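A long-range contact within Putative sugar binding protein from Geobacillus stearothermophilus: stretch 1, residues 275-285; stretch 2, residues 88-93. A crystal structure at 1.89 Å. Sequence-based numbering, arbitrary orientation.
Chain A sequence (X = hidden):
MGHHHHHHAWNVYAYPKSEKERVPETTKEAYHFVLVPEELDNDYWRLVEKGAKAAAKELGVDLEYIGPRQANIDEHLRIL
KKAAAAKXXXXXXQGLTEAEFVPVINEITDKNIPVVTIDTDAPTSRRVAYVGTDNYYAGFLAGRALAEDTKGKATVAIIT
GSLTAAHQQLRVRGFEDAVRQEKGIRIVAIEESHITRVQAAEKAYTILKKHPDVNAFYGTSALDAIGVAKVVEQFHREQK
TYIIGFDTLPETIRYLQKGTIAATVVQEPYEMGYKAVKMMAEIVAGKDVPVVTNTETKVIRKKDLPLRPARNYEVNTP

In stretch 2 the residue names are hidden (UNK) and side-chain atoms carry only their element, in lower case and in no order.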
ATOM      1  N   LYS A 275      -3.075   4.042  14.815  1.00 17.70           N
ATOM      2  CA  LYS A 275      -2.686   2.946  15.696  1.00 22.13           C
ATOM      3  C   LYS A 275      -1.174   2.805  15.797  1.00 17.59           C
ATOM      4  O   LYS A 275      -0.668   2.424  16.852  1.00 17.86           O
ATOM      5  CB  LYS A 275      -3.310   1.635  15.217  1.00 19.08           C
ATOM      6  CG  LYS A 275      -4.777   1.513  15.565  1.00 22.66           C
ATOM      7  CD  LYS A 275      -5.306   0.125  15.238  1.00 26.91           C
ATOM      8  CE  LYS A 275      -6.692  -0.081  15.849  1.00 27.00           C
ATOM      9  NZ  LYS A 275      -7.090  -1.506  15.778  1.00 33.01           N
ATOM     10  N   ALA A 276      -0.432   3.102  14.726  1.00 16.82           N
ATOM     11  CA  ALA A 276       1.023   3.017  14.814  1.00 16.41           C
ATOM     12  C   ALA A 276       1.579   4.002  15.841  1.00 16.10           C
ATOM     13  O   ALA A 276       2.555   3.701  16.530  1.00 18.12           O
ATOM     14  CB  ALA A 276       1.660   3.274  13.452  1.00 18.61           C
ATOM     15  N   VAL A 277       1.003   5.201  15.921  1.00 17.90           N
ATOM     16  CA  VAL A 277       1.490   6.189  16.875  1.00 17.55           C
ATOM     17  C   VAL A 277       1.097   5.783  18.293  1.00 17.93           C
ATOM     18  O   VAL A 277       1.898   5.892  19.225  1.00 20.12           O
ATOM     19  CB  VAL A 277       0.961   7.588  16.519  1.00 19.18           C
ATOM     20  CG1 VAL A 277       1.289   8.572  17.625  1.00 16.50           C
ATOM     21  CG2 VAL A 277       1.543   8.083  15.170  1.00 18.28           C
ATOM     22  N   LYS A 278      -0.136   5.290  18.475  1.00 20.59           N
ATOM     23  CA  LYS A 278      -0.551   4.804  19.790  1.00 19.54           C
ATOM     24  C   LYS A 278       0.312   3.632  20.241  1.00 23.40           C
ATOM     25  O   LYS A 278       0.690   3.560  21.414  1.00 22.38           O
ATOM     26  CB  LYS A 278      -2.028   4.380  19.789  1.00 19.31           C
ATOM     27  CG  LYS A 278      -3.029   5.468  19.394  1.00 26.90           C
ATOM     28  CD  LYS A 278      -3.066   6.645  20.360  1.00 28.16           C
ATOM     29  CE  LYS A 278      -3.784   6.305  21.673  1.00 34.60           C
ATOM     30  NZ  LYS A 278      -5.265   6.382  21.543  1.00 42.91           N
ATOM     31  N   MET A 279       0.604   2.684  19.338  1.00 19.75           N
ATOM     32  CA  MET A 279       1.484   1.570  19.697  1.00 18.44           C
ATOM     33  C   MET A 279       2.861   2.074  20.098  1.00 19.31           C
ATOM     34  O   MET A 279       3.435   1.609  21.083  1.00 16.46           O
ATOM     35  CB  MET A 279       1.636   0.575  18.539  1.00 17.95           C
ATOM     36  CG  MET A 279       0.373  -0.071  17.960  1.00 27.78           C
ATOM     37  SD  MET A 279      -0.285  -1.413  18.942  1.00 47.70           S
ATOM     38  CE  MET A 279      -1.048  -0.507  20.298  1.00 21.09           C
ATOM     39  N   MET A 280       3.421   3.013  19.322  1.00 17.71           N
ATOM     40  CA  MET A 280       4.745   3.536  19.631  1.00 18.55           C
ATOM     41  C   MET A 280       4.800   4.120  21.044  1.00 16.18           C
ATOM     42  O   MET A 280       5.774   3.908  21.773  1.00 19.26           O
ATOM     43  CB  MET A 280       5.144   4.589  18.592  1.00 18.54           C
ATOM     44  CG  MET A 280       6.571   5.101  18.794  1.00 19.77           C
ATOM     45  SD  MET A 280       7.828   3.813  18.639  1.00 20.05           S
ATOM     46  CE  MET A 280       7.918   3.627  16.856  1.00 18.37           C
ATOM     47  N   ALA A 281       3.758   4.849  21.451  1.00 16.50           N
ATOM     48  CA  ALA A 281       3.740   5.436  22.785  1.00 19.42           C
ATOM     49  C   ALA A 281       3.707   4.355  23.859  1.00 17.68           C
ATOM     50  O   ALA A 281       4.364   4.483  24.892  1.00 17.85           O
ATOM     51  CB  ALA A 281       2.544   6.379  22.935  1.00 20.62           C
ATOM     52  N   GLU A 282       2.980   3.266  23.610  1.00 17.28           N
ATOM     53  CA  GLU A 282       2.951   2.150  24.557  1.00 19.34           C
ATOM     54  C   GLU A 282       4.316   1.479  24.669  1.00 19.06           C
ATOM     55  O   GLU A 282       4.731   1.084  25.759  1.00 18.33           O
ATOM     56  CB  GLU A 282       1.894   1.136  24.122  1.00 19.39           C
ATOM     57  CG  GLU A 282       0.473   1.637  24.243  1.00 25.75           C
ATOM     58  CD  GLU A 282      -0.016   1.638  25.682  1.00 36.94           C
ATOM     59  OE1 GLU A 282      -0.260   0.538  26.236  1.00 36.90           O
ATOM     60  OE2 GLU A 282      -0.141   2.739  26.262  1.00 41.74           O
ATOM     61  N   ILE A 283       5.012   1.317  23.543  1.00 18.64           N
ATOM     62  CA  ILE A 283       6.349   0.730  23.553  1.00 15.15           C
ATOM     63  C   ILE A 283       7.313   1.626  24.321  1.00 17.33           C
ATOM     64  O   ILE A 283       8.112   1.154  25.143  1.00 19.27           O
ATOM     65  CB  ILE A 283       6.812   0.513  22.095  1.00 16.31           C
ATOM     66  CG1 ILE A 283       5.968  -0.560  21.410  1.00 14.56           C
ATOM     67  CG2 ILE A 283       8.311   0.204  22.023  1.00 19.05           C
ATOM     68  CD1 ILE A 283       6.046  -0.494  19.898  1.00 19.90           C
ATOM     69  N   VAL A 284       7.259   2.936  24.061  1.00 16.06           N
ATOM     70  CA  VAL A 284       8.147   3.876  24.754  1.00 18.29           C
ATOM     71  C   VAL A 284       7.904   3.838  26.261  1.00 20.12           C
ATOM     72  O   VAL A 284       8.808   4.123  27.053  1.00 24.35           O
ATOM     73  CB  VAL A 284       7.964   5.290  24.166  1.00 18.44           C
ATOM     74  CG1 VAL A 284       8.571   6.338  25.050  1.00 24.52           C
ATOM     75  CG2 VAL A 284       8.578   5.344  22.768  1.00 21.14           C
ATOM     76  N   ALA A 285       6.697   3.453  26.675  1.00 20.77           N
ATOM     77  CA  ALA A 285       6.321   3.335  28.077  1.00 23.17           C
ATOM     78  C   ALA A 285       6.751   2.016  28.698  1.00 21.96           C
ATOM     79  O   ALA A 285       6.536   1.820  29.900  1.00 24.99           O
ATOM     80  CB  ALA A 285       4.803   3.498  28.226  1.00 18.28           C
ATOM     81  N   UNK A  88      15.832  10.327  17.664  1.00 20.39           N
ATOM     82  CA  UNK A  88      14.398  10.465  17.871  1.00 19.04           C
ATOM     83  C   UNK A  88      13.936   9.301  18.741  1.00 20.62           C
ATOM     84  O   UNK A  88      14.681   8.333  18.949  1.00 20.37           O
ATOM     85  c   UNK A  88      14.080  11.687  15.665  1.00 18.52           C
ATOM     86  c   UNK A  88      13.743   9.185  15.785  1.00 18.57           C
ATOM     87  c   UNK A  88      13.620  10.512  16.537  1.00 18.47           C
ATOM     88  N   UNK A  89      12.705   9.383  19.251  1.00 17.53           N
ATOM     89  CA  UNK A  89      12.218   8.412  20.225  1.00 21.48           C
ATOM     90  C   UNK A  89      11.575   7.183  19.591  1.00 21.47           C
ATOM     91  O   UNK A  89      11.413   6.158  20.267  1.00 16.46           O
ATOM     92  c   UNK A  89      11.238   9.104  21.177  1.00 18.75           C
ATOM     93  c   UNK A  89      11.870  10.300  21.860  1.00 26.60           C
ATOM     94  o   UNK A  89      12.777  10.077  22.673  1.00 23.47           O
ATOM     95  o   UNK A  89      11.511  11.457  21.546  1.00 29.54           O
ATOM     96  N   UNK A  90      11.226   7.249  18.312  1.00 19.60           N
ATOM     97  CA  UNK A  90      10.674   6.090  17.638  1.00 16.14           C
ATOM     98  C   UNK A  90      10.554   6.390  16.159  1.00 17.96           C
ATOM     99  O   UNK A  90      10.443   7.560  15.780  1.00 17.36           O
ATOM    100  N   UNK A  91      10.583   5.353  15.319  1.00 18.44           N
ATOM    101  CA  UNK A  91      10.552   5.498  13.866  1.00 15.67           C
ATOM    102  C   UNK A  91       9.495   4.544  13.328  1.00 19.06           C
ATOM    103  O   UNK A  91       9.482   3.355  13.678  1.00 17.47           O
ATOM    104  c   UNK A  91      11.929   5.210  13.239  1.00 18.10           C
ATOM    105  c   UNK A  91      14.364   6.049  13.223  1.00 21.70           C
ATOM    106  c   UNK A  91      11.837   5.172  11.734  1.00 18.10           C
ATOM    107  c   UNK A  91      12.943   6.276  13.693  1.00 17.72           C
ATOM    108  N   UNK A  92       8.587   5.074  12.520  1.00 18.52           N
ATOM    109  CA  UNK A  92       7.501   4.311  11.913  1.00 16.26           C
ATOM    110  C   UNK A  92       7.705   4.346  10.407  1.00 18.29           C
ATOM    111  O   UNK A  92       7.809   5.430   9.819  1.00 15.63           O
ATOM    112  c   UNK A  92       4.984   4.050  11.675  1.00 17.26           C
ATOM    113  c   UNK A  92       4.908   5.923  14.309  1.00 17.17           C
ATOM    114  c   UNK A  92       6.003   4.980  13.823  1.00 19.28           C
ATOM    115  c   UNK A  92       6.129   4.890  12.298  1.00 15.83           C
ATOM    116  N   UNK A  93       7.756   3.167   9.784  1.00 18.00           N
ATOM    117  CA  UNK A  93       8.123   3.065   8.378  1.00 18.50           C
ATOM    118  C   UNK A  93       7.626   1.746   7.804  1.00 16.43           C
ATOM    119  O   UNK A  93       7.434   0.769   8.525  1.00 16.42           O
ATOM    120  c   UNK A  93      10.292   1.983   8.938  1.00 18.71           C
ATOM    121  o   UNK A  93       9.960   3.027   6.807  1.00 19.94           O
ATOM    122  c   UNK A  93       9.641   3.137   8.194  1.00 20.52           C
TER

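Stretch 1 is a helix through residue 284, and strand 90-93 runs roughly antiparallel to it, with an angle of 150° between the N-to-C directions and a closest axial approach of 9.6 Å.

Position 88 carries three side-chain carbons, one bonded to the backbone and bearing the other two. It lies out of reach of the helix. Both tips of the fork are carbon, which excludes threonine and leaves valine: Val88.

At position 89 the side chain has two carbons, the second bearing two oxygens. Its CA-to-CB bond points sideways, and the contact with the helix comes from the backbone, where the carbonyl O of residue 89 lies 3.9 Å from CG2 of Val284. The short carboxylate identifies Asp89, and its OD2 is hydrogen-bonded elsewhere in the structure.

Position 90 has no side-chain atoms, and the terminal methyl CE of Met280 packs 3.8 Å from CA of residue 90. It is therefore Gly90. The bare backbone matters here, because a CB in ideal geometry would point toward the helix and fall 2.4 Å from SD of Met280, a clash.

Four carbons make up the side chain at position 91, forked at the first, with one arm two carbons long. The CA-to-CB bond points away from the helix, yet the backbone still takes part: CE of Met280 is 3.5 Å from N of residue 91. Branching at CB identifies Ile91 and excludes leucine, whose fork comes one atom later.

Position 92 repeats the same four-carbon pattern, forked at the first carbon with one longer arm, but its CA-to-CB bond points toward the helix and the side chain meets Ala276, Val277 and Met280. It is Ile92. Its CG2 lies 3.8 Å from CB of Ala276, its CD1 4.1 Å from CG2 of Val277, and its CG1 3.8 Å from CE of Met280.

At position 93 a single carbon bears one oxygen and one carbon, and none of these atoms reaches the helix. This branched hydroxyl side chain is Thr93.

The contact is van der Waals packing, of apolar side chains on one another and on backbone, with no hydrogen bond across it, and buries 280 Å² in all. The CA-to-CB bonds of Ala276, Met280 and Val284, spaced four residues apart, all point toward the other stretch, and their CA atoms pair in register with Ile92, Gly90 and Asp89. CB of Ala276 packs on Ile92, while CE of Met280, with chi1 t and chi2 and chi3 both p, sits among Gly90, Ile91 and Ile92.

Stretch 2 88-93: VDGIIT
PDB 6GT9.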